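Local coordinates for oxidoreductase (Listeria innocua, PDB 3E18), which binds nicotinamide-adenine-dinucleotide and is probably a dehydrogenase of the GFO/IDH/MocA family, though its substrate is unknown, at residues Arg125-Ile134 with Ile249-Gly257. Residues are numbered along the deposited sequence; the frame is centred on the assembly and turned at random.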
loop_
_atom_site.group_PDB
_atom_site.type_symbol
_atom_site.label_atom_id
_atom_site.label_comp_id
_atom_site.label_asym_id
_atom_site.label_seq_id
_atom_site.Cartn_x
_atom_site.Cartn_y
_atom_site.Cartn_z
ATOM N N ARG A 125 14.108 10.327 16.226
ATOM C CA ARG A 125 13.441 10.649 14.951
ATOM C C ARG A 125 12.079 11.321 15.102
ATOM O O ARG A 125 11.451 11.708 14.111
ATOM C CB ARG A 125 13.444 9.447 14.000
ATOM C CG ARG A 125 14.878 9.123 13.545
ATOM C CD ARG A 125 14.920 8.340 12.257
ATOM N NE ARG A 125 16.286 8.172 11.769
ATOM C CZ ARG A 125 16.883 8.936 10.851
ATOM N NH1 ARG A 125 16.251 9.959 10.279
ATOM N NH2 ARG A 125 18.124 8.655 10.487
ATOM N N ARG A 126 11.636 11.499 16.346
ATOM C CA ARG A 126 10.488 12.359 16.627
ATOM C C ARG A 126 10.803 13.818 16.295
ATOM O O ARG A 126 9.899 14.606 16.068
ATOM C CB ARG A 126 10.084 12.265 18.086
ATOM C CG ARG A 126 9.488 10.959 18.477
ATOM C CD ARG A 126 8.947 11.060 19.877
ATOM N NE ARG A 126 8.571 9.755 20.388
ATOM C CZ ARG A 126 7.814 9.582 21.468
ATOM N NH1 ARG A 126 7.409 10.633 22.148
ATOM N NH2 ARG A 126 7.512 8.363 21.898
ATOM N N TRP A 127 12.090 14.150 16.234
ATOM C CA TRP A 127 12.549 15.493 15.882
ATOM C C TRP A 127 12.846 15.653 14.376
ATOM O O TRP A 127 13.250 16.728 13.936
ATOM C CB TRP A 127 13.786 15.862 16.723
ATOM C CG TRP A 127 13.481 16.266 18.164
ATOM C CD1 TRP A 127 13.387 17.541 18.653
ATOM C CD2 TRP A 127 13.235 15.392 19.281
ATOM N NE1 TRP A 127 13.107 17.520 20.002
ATOM C CE2 TRP A 127 13.014 16.218 20.417
ATOM C CE3 TRP A 127 13.194 13.995 19.439
ATOM C CZ2 TRP A 127 12.737 15.693 21.691
ATOM C CZ3 TRP A 127 12.919 13.467 20.722
ATOM C CH2 TRP A 127 12.698 14.321 21.829
ATOM N N ASP A 128 12.649 14.591 13.597
ATOM C CA ASP A 128 12.888 14.628 12.146
ATOM C C ASP A 128 12.005 15.685 11.477
ATOM O O ASP A 128 10.807 15.762 11.747
ATOM C CB ASP A 128 12.645 13.255 11.514
ATOM C CG ASP A 128 13.884 12.364 11.509
ATOM O OD1 ASP A 128 14.926 12.741 12.095
ATOM O OD2 ASP A 128 13.813 11.267 10.902
ATOM N N GLU A 129 12.614 16.517 10.641
ATOM C CA GLU A 129 11.927 17.650 10.004
ATOM C C GLU A 129 10.742 17.234 9.111
ATOM O O GLU A 129 9.650 17.811 9.192
ATOM C CB GLU A 129 12.942 18.470 9.190
ATOM C CG GLU A 129 12.530 19.917 8.999
ATOM C CD GLU A 129 13.618 20.794 8.377
ATOM O OE1 GLU A 129 14.817 20.414 8.394
ATOM O OE2 GLU A 129 13.255 21.875 7.860
ATOM N N ASP A 130 10.951 16.200 8.298
ATOM C CA ASP A 130 9.870 15.626 7.484
ATOM C C ASP A 130 8.671 15.191 8.335
ATOM O O ASP A 130 7.525 15.451 7.972
ATOM C CB ASP A 130 10.377 14.446 6.670
ATOM C CG ASP A 130 10.941 13.338 7.532
ATOM O OD1 ASP A 130 11.918 13.580 8.276
ATOM O OD2 ASP A 130 10.423 12.218 7.444
ATOM N N PHE A 131 8.944 14.547 9.466
ATOM C CA PHE A 131 7.877 14.106 10.362
ATOM C C PHE A 131 7.161 15.296 11.002
ATOM O O PHE A 131 5.942 15.277 11.179
ATOM C CB PHE A 131 8.430 13.143 11.441
ATOM C CG PHE A 131 7.473 12.919 12.579
ATOM C CD1 PHE A 131 6.267 12.254 12.358
ATOM C CD2 PHE A 131 7.760 13.393 13.850
ATOM C CE1 PHE A 131 5.332 12.069 13.399
ATOM C CE2 PHE A 131 6.825 13.206 14.914
ATOM C CZ PHE A 131 5.622 12.541 14.674
ATOM N N LEU A 132 7.921 16.331 11.362
ATOM C CA LEU A 132 7.337 17.515 11.984
ATOM C C LEU A 132 6.468 18.340 11.017
ATOM O O LEU A 132 5.489 18.971 11.446
ATOM C CB LEU A 132 8.409 18.368 12.675
ATOM C CG LEU A 132 9.055 17.715 13.917
ATOM C CD1 LEU A 132 10.157 18.596 14.496
ATOM C CD2 LEU A 132 8.028 17.363 14.999
ATOM N N ILE A 133 6.796 18.286 9.725
ATOM C CA ILE A 133 5.887 18.789 8.661
ATOM C C ILE A 133 4.538 18.055 8.688
ATOM O O ILE A 133 3.491 18.697 8.681
ATOM C CB ILE A 133 6.538 18.722 7.264
ATOM C CG1 ILE A 133 7.704 19.709 7.181
ATOM C CG2 ILE A 133 5.530 19.034 6.150
ATOM C CD1 ILE A 133 8.590 19.514 5.974
ATOM N N ILE A 134 4.565 16.720 8.764
ATOM C CA ILE A 134 3.327 15.928 8.866
ATOM C C ILE A 134 2.549 16.248 10.152
ATOM O O ILE A 134 1.304 16.332 10.153
ATOM C CB ILE A 134 3.626 14.385 8.773
ATOM C CG1 ILE A 134 4.418 14.060 7.488
ATOM C CG2 ILE A 134 2.353 13.568 8.799
ATOM C CD1 ILE A 134 3.668 14.368 6.184
ATOM N N ILE A 249 2.335 15.001 -0.020
ATOM C CA ILE A 249 3.394 14.083 -0.347
ATOM C C ILE A 249 4.705 14.752 0.072
ATOM O O ILE A 249 4.872 15.974 -0.105
ATOM C CB ILE A 249 3.366 13.698 -1.875
ATOM C CG1 ILE A 249 4.325 12.538 -2.195
ATOM C CG2 ILE A 249 3.664 14.913 -2.774
ATOM C CD1 ILE A 249 4.075 11.901 -3.560
ATOM N N ILE A 250 5.579 13.972 0.709
ATOM C CA ILE A 250 6.962 14.366 0.932
ATOM C C ILE A 250 7.799 13.296 0.237
ATOM O O ILE A 250 7.781 12.133 0.615
ATOM C CB ILE A 250 7.334 14.503 2.437
ATOM C CG1 ILE A 250 6.366 15.432 3.164
ATOM C CG2 ILE A 250 8.743 15.045 2.585
ATOM C CD1 ILE A 250 6.699 15.672 4.622
ATOM N N HIS A 251 8.499 13.679 -0.814
ATOM C CA HIS A 251 9.210 12.698 -1.630
ATOM C C HIS A 251 10.361 12.020 -0.912
ATOM O O HIS A 251 10.492 10.791 -0.943
ATOM C CB HIS A 251 9.723 13.353 -2.907
ATOM C CG HIS A 251 8.636 13.814 -3.816
ATOM N ND1 HIS A 251 7.893 12.947 -4.587
ATOM C CD2 HIS A 251 8.163 15.054 -4.079
ATOM C CE1 HIS A 251 7.007 13.634 -5.286
ATOM N NE2 HIS A 251 7.147 14.915 -4.993
ATOM N N ASP A 252 11.178 12.825 -0.248
ATOM C CA ASP A 252 12.510 12.411 0.150
ATOM C C ASP A 252 12.964 13.222 1.377
ATOM O O ASP A 252 12.243 14.116 1.846
ATOM C CB ASP A 252 13.448 12.638 -1.052
ATOM C CG ASP A 252 14.819 12.032 -0.863
ATOM O OD1 ASP A 252 15.817 12.793 -0.957
ATOM O OD2 ASP A 252 14.902 10.809 -0.611
ATOM N N TRP A 253 14.151 12.899 1.890
ATOM C CA TRP A 253 14.791 13.609 3.003
ATOM C C TRP A 253 15.088 15.087 2.709
ATOM O O TRP A 253 15.245 15.880 3.636
ATOM C CB TRP A 253 16.093 12.910 3.424
ATOM C CG TRP A 253 15.936 11.460 3.791
ATOM C CD1 TRP A 253 16.463 10.381 3.127
ATOM C CD2 TRP A 253 15.204 10.927 4.904
ATOM N NE1 TRP A 253 16.098 9.213 3.760
ATOM C CE2 TRP A 253 15.333 9.520 4.855
ATOM C CE3 TRP A 253 14.452 11.504 5.937
ATOM C CZ2 TRP A 253 14.734 8.683 5.794
ATOM C CZ3 TRP A 253 13.866 10.670 6.878
ATOM C CH2 TRP A 253 14.007 9.275 6.799
ATOM N N ASP A 254 15.166 15.452 1.429
ATOM C CA ASP A 254 15.346 16.852 1.040
ATOM C C ASP A 254 14.086 17.720 1.245
ATOM O O ASP A 254 14.125 18.929 1.034
ATOM C CB ASP A 254 15.897 16.950 -0.396
ATOM C CG ASP A 254 14.912 16.450 -1.461
ATOM O OD1 ASP A 254 13.817 15.933 -1.124
ATOM O OD2 ASP A 254 15.245 16.585 -2.662
ATOM N N LEU A 255 12.976 17.082 1.629
ATOM C CA LEU A 255 11.710 17.771 1.986
ATOM C C LEU A 255 10.939 18.345 0.784
ATOM O O LEU A 255 10.061 19.195 0.958
ATOM C CB LEU A 255 11.935 18.858 3.049
ATOM C CG LEU A 255 12.047 18.556 4.549
ATOM C CD1 LEU A 255 12.443 17.120 4.910
ATOM C CD2 LEU A 255 12.969 19.553 5.194
ATOM N N SER A 256 11.266 17.887 -0.424
ATOM C CA SER A 256 10.483 18.242 -1.603
ATOM C C SER A 256 9.115 17.568 -1.554
ATOM O O SER A 256 8.972 16.474 -1.013
ATOM C CB SER A 256 11.200 17.842 -2.894
ATOM O OG SER A 256 11.326 16.437 -2.986
ATOM N N GLY A 257 8.122 18.232 -2.122
ATOM C CA GLY A 257 6.760 17.721 -2.148
ATOM C C GLY A 257 5.759 18.845 -2.185
ATOM O O GLY A 257 6.117 20.011 -2.384
#
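Asp130 meets the Trp253 indole with OD1, while Asp130 OD2 is gripped by two groups, a salt bridge from Arg238 NE and a hydrogen bond from Trp239 NE1, which probably offset the charge of this buried carboxylate. In this GFO/IDH/MocA oxidoreductase the contact packs the start of helix 129-140 against the turn between strands 246-250 and 257-262 of the large mixed sheet, beside the NAD site that Arg125 adjoins. Asp130 OD1 sits in the plane of the indole at its edge, 3.8 Å from Trp253 CZ3, with the carboxylate turned 85° to the ring; the weakly positive C-H edge of the indole probably suits a carboxylate oxygen. The side chain reaches these partners with CG between the backbone N and carbonyl carbon (chi1 59°). Asp128 OD2 also lies near CZ3 and takes a salt bridge from Arg125 NH1 at 2.8 Å. That bond uses the syn lone pair of OD2 and lies in the guanidinium plane, with an N-H...O angle of 157°.

Leu255, last residue of the type I turn from Asp252, bridges the helix start and Ile133. Its CD1 rests 3.8 Å from Asp130 CB, while CD2 meets the Glu129 chain crosswise, 3.5 Å from Glu129 CD; CB and CG of Glu129 add apolar contact, and its carboxylate suits the exposed position. Ile133, Ile134 and Ile250 make the apolar part. Branched Ile133 serves two neighbours, its CD1 meeting Leu255 CG and its CG2 facing Ile250. Ile134 and Ile250 run past each other in opposite directions, their CD1 methyls 3.7 Å apart. Ile250 also extends its chain to the helix backbone, where CD1 lies 3.5 Å from Asp130 O.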